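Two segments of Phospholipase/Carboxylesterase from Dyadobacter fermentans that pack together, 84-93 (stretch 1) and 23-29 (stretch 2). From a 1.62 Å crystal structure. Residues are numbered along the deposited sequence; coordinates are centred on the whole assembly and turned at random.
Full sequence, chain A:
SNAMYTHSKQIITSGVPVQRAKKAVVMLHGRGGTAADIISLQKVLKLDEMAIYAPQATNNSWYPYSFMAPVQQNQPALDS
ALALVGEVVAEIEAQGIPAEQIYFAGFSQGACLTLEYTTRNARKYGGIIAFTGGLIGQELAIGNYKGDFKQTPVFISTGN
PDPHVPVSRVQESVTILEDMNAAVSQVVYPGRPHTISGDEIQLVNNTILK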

# COMPACT_ATOMS: atom_id res chain seq x y z
N LEU A 84 -10.55 -7.16 0.93
CA LEU A 84 -10.77 -6.28 2.09
C LEU A 84 -10.36 -4.84 1.77
O LEU A 84 -11.08 -3.88 2.13
CB LEU A 84 -10.04 -6.84 3.33
CG LEU A 84 -10.16 -6.02 4.65
CD1 LEU A 84 -11.60 -5.77 5.06
CD2 LEU A 84 -9.41 -6.67 5.79
N VAL A 85 -9.23 -4.67 1.09
CA VAL A 85 -8.80 -3.30 0.71
C VAL A 85 -9.87 -2.71 -0.18
O VAL A 85 -10.29 -1.55 -0.00
CB VAL A 85 -7.43 -3.30 0.00
CG1 VAL A 85 -7.08 -1.89 -0.51
CG2 VAL A 85 -6.36 -3.88 0.92
N GLY A 86 -10.35 -3.52 -1.13
CA GLY A 86 -11.42 -3.09 -2.04
C GLY A 86 -12.70 -2.70 -1.30
O GLY A 86 -13.39 -1.74 -1.69
N GLU A 87 -13.06 -3.46 -0.27
CA GLU A 87 -14.22 -3.10 0.60
C GLU A 87 -14.02 -1.73 1.27
O GLU A 87 -14.97 -0.91 1.33
CB GLU A 87 -14.47 -4.18 1.66
CG GLU A 87 -15.61 -3.87 2.63
CD GLU A 87 -16.92 -3.51 1.95
OE1 GLU A 87 -17.36 -4.26 1.05
OE2 GLU A 87 -17.54 -2.48 2.31
N VAL A 88 -12.81 -1.50 1.79
CA VAL A 88 -12.49 -0.22 2.43
C VAL A 88 -12.64 0.92 1.42
O VAL A 88 -13.31 1.93 1.72
CB VAL A 88 -11.06 -0.22 3.03
CG1 VAL A 88 -10.66 1.19 3.50
CG2 VAL A 88 -10.95 -1.24 4.17
N VAL A 89 -12.04 0.76 0.23
CA VAL A 89 -12.19 1.78 -0.84
C VAL A 89 -13.66 2.02 -1.18
O VAL A 89 -14.10 3.18 -1.27
CB VAL A 89 -11.37 1.45 -2.11
CG1 VAL A 89 -11.70 2.42 -3.24
CG2 VAL A 89 -9.86 1.42 -1.78
N ALA A 90 -14.42 0.94 -1.34
CA ALA A 90 -15.85 1.05 -1.61
C ALA A 90 -16.59 1.82 -0.52
O ALA A 90 -17.43 2.67 -0.81
CB ALA A 90 -16.48 -0.33 -1.81
N GLU A 91 -16.28 1.53 0.74
CA GLU A 91 -16.91 2.26 1.87
C GLU A 91 -16.63 3.76 1.81
O GLU A 91 -17.54 4.59 1.94
CB GLU A 91 -16.47 1.68 3.21
CG GLU A 91 -17.08 0.32 3.52
CD GLU A 91 -16.80 -0.17 4.94
OE1 GLU A 91 -16.92 -1.39 5.17
OE2 GLU A 91 -16.45 0.65 5.82
N ILE A 92 -15.36 4.10 1.57
CA ILE A 92 -14.94 5.50 1.46
C ILE A 92 -15.71 6.20 0.34
O ILE A 92 -16.26 7.30 0.54
CB ILE A 92 -13.42 5.63 1.27
CG1 ILE A 92 -12.73 5.11 2.52
CG2 ILE A 92 -13.03 7.09 1.03
CD1 ILE A 92 -11.24 4.81 2.37
N GLU A 93 -15.78 5.57 -0.84
CA GLU A 93 -16.51 6.18 -1.94
C GLU A 93 -17.99 6.33 -1.60
O GLU A 93 -18.60 7.32 -1.98
CB GLU A 93 -16.32 5.42 -3.25
CG GLU A 93 -14.88 5.44 -3.74
CD GLU A 93 -14.71 4.66 -5.04
OE1 GLU A 93 -14.29 3.49 -4.99
OE2 GLU A 93 -15.01 5.21 -6.11
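Stretch 2 23-29: KAVVMLH

The contact between the two stretches is centred on V26, which loses more surface to its partner, 71 Å², than any other residue of either stretch. Its CA-to-CB bond points toward the helix, and its chi1 is in the t well at 177°. The CG2 methyl of V26 meets three helical side chains: it lies 3.8 Å from CG1 of V88, 3.8 Å from CD1 of I92 and 4.4 Å from CG2 of V89. V88 and I92 are one helical turn apart and both direct their CA-to-CB bonds toward the strand, whereas V89 points sideways and makes the longest of these contacts. A single methyl group is thus received among side chains from two successive turns.

From this centre the packing extends along the strand in both directions. Toward its beginning, A24 faces the helix and its CB approaches CG2 of I92 to 3.7 Å, the shortest distance across the interface. I92 (chi1 m, chi2 t) touches two strand residues; its CD1 lies 3.8 Å from CG2 of V26 and also 4.1 Å from CB of A24. The CA atoms of I92 and A24 are 7.4 Å apart and those of V88 and V26 7.6 Å, so the backbone spacing hardly changes between the two pairs. Toward the other end, L28, with chi1 m and chi2 t, also faces the helix, and its CD2 lies 4.0 Å from CG2 of V85, whose CA-to-CB bond points sideways.

The order of these pairs reflects the direction of the chains. Residues 23-28 form an extended strand, and the whole of 84-93 belongs to a helix that continues beyond the stretch at both ends. The N-to-C directions of the two elements make an angle of 166°, so the strand runs nearly antiparallel to the helix, with a closest approach between axes of 9.8 Å. Advancing from A24 through V26 to L28 consequently leads back along the helix from I92 through V88 to V85. The alternation of the strand places these three residues on the helix-facing side, while the CA-to-CB bonds of K23 and V25 point away. H29, beyond the strand in a loop or turn, makes no contact with the helix.

Altogether 259 Å² is buried, counting both sides, and no hydrogen bond crosses the interface. The helix satisfies its backbone internally through i to i+4 bonds, among them V88 N to L84 O at 3.0 Å and I92 N to V88 O at 3.0 Å. The contacts described here across the interface are all between apolar side chains.

The polar groups of the helix lie outside this layer. E87, E91 and E93 remain out of reach of the strand, as do A90 and G86. E87 OE2 and E91 OE1 come within 3.1 Å of each other, but as two acceptors they are not hydrogen-bonded. The carboxylate oxygens of E93 are hydrogen-bonded elsewhere in the structure.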

# COMPACT_ATOMS: atom_id res chain seq x y z
N LYS A 23 -10.58 14.25 2.19
CA LYS A 23 -9.67 13.23 1.68
C LYS A 23 -9.69 12.03 2.62
O LYS A 23 -10.16 12.14 3.78
CB LYS A 23 -8.23 13.78 1.60
CG LYS A 23 -8.06 15.05 0.81
CD LYS A 23 -6.64 15.59 0.91
CE LYS A 23 -6.41 16.62 -0.18
NZ LYS A 23 -5.06 17.23 -0.01
N ALA A 24 -9.19 10.90 2.15
CA ALA A 24 -9.09 9.71 2.98
C ALA A 24 -7.80 9.02 2.69
O ALA A 24 -7.22 9.20 1.61
CB ALA A 24 -10.24 8.76 2.71
N VAL A 25 -7.34 8.23 3.65
CA VAL A 25 -6.13 7.43 3.43
C VAL A 25 -6.36 6.02 3.95
O VAL A 25 -6.90 5.85 5.06
CB VAL A 25 -4.86 8.05 4.07
CG1 VAL A 25 -4.98 8.17 5.60
CG2 VAL A 25 -3.63 7.21 3.71
N VAL A 26 -6.03 5.04 3.11
CA VAL A 26 -6.07 3.63 3.47
C VAL A 26 -4.65 3.25 3.90
O VAL A 26 -3.73 3.35 3.10
CB VAL A 26 -6.51 2.77 2.27
CG1 VAL A 26 -6.48 1.30 2.66
CG2 VAL A 26 -7.88 3.20 1.77
N MSE A 27 -4.48 2.84 5.17
CA MSE A 27 -3.16 2.54 5.73
C MSE A 27 -3.06 1.04 5.98
O MSE A 27 -3.92 0.47 6.64
CB MSE A 27 -2.91 3.35 7.01
CG MSE A 27 -3.16 4.84 6.80
SE MSE A 27 -2.65 5.86 8.33
CE MSE A 27 -0.72 5.74 8.17
N LEU A 28 -2.00 0.42 5.48
CA LEU A 28 -1.85 -1.03 5.50
C LEU A 28 -0.60 -1.41 6.28
O LEU A 28 0.52 -1.06 5.87
CB LEU A 28 -1.85 -1.61 4.07
CG LEU A 28 -3.12 -1.28 3.23
CD1 LEU A 28 -2.97 -1.76 1.79
CD2 LEU A 28 -4.37 -1.91 3.84
N HIS A 29 -0.81 -2.10 7.39
CA HIS A 29 0.26 -2.53 8.28
C HIS A 29 1.09 -3.66 7.70
O HIS A 29 0.68 -4.34 6.73
CB HIS A 29 -0.29 -2.94 9.65
CG HIS A 29 -1.13 -4.22 9.65
ND1 HIS A 29 -0.58 -5.48 9.56
CD2 HIS A 29 -2.50 -4.40 9.79
CE1 HIS A 29 -1.58 -6.40 9.63
NE2 HIS A 29 -2.75 -5.74 9.75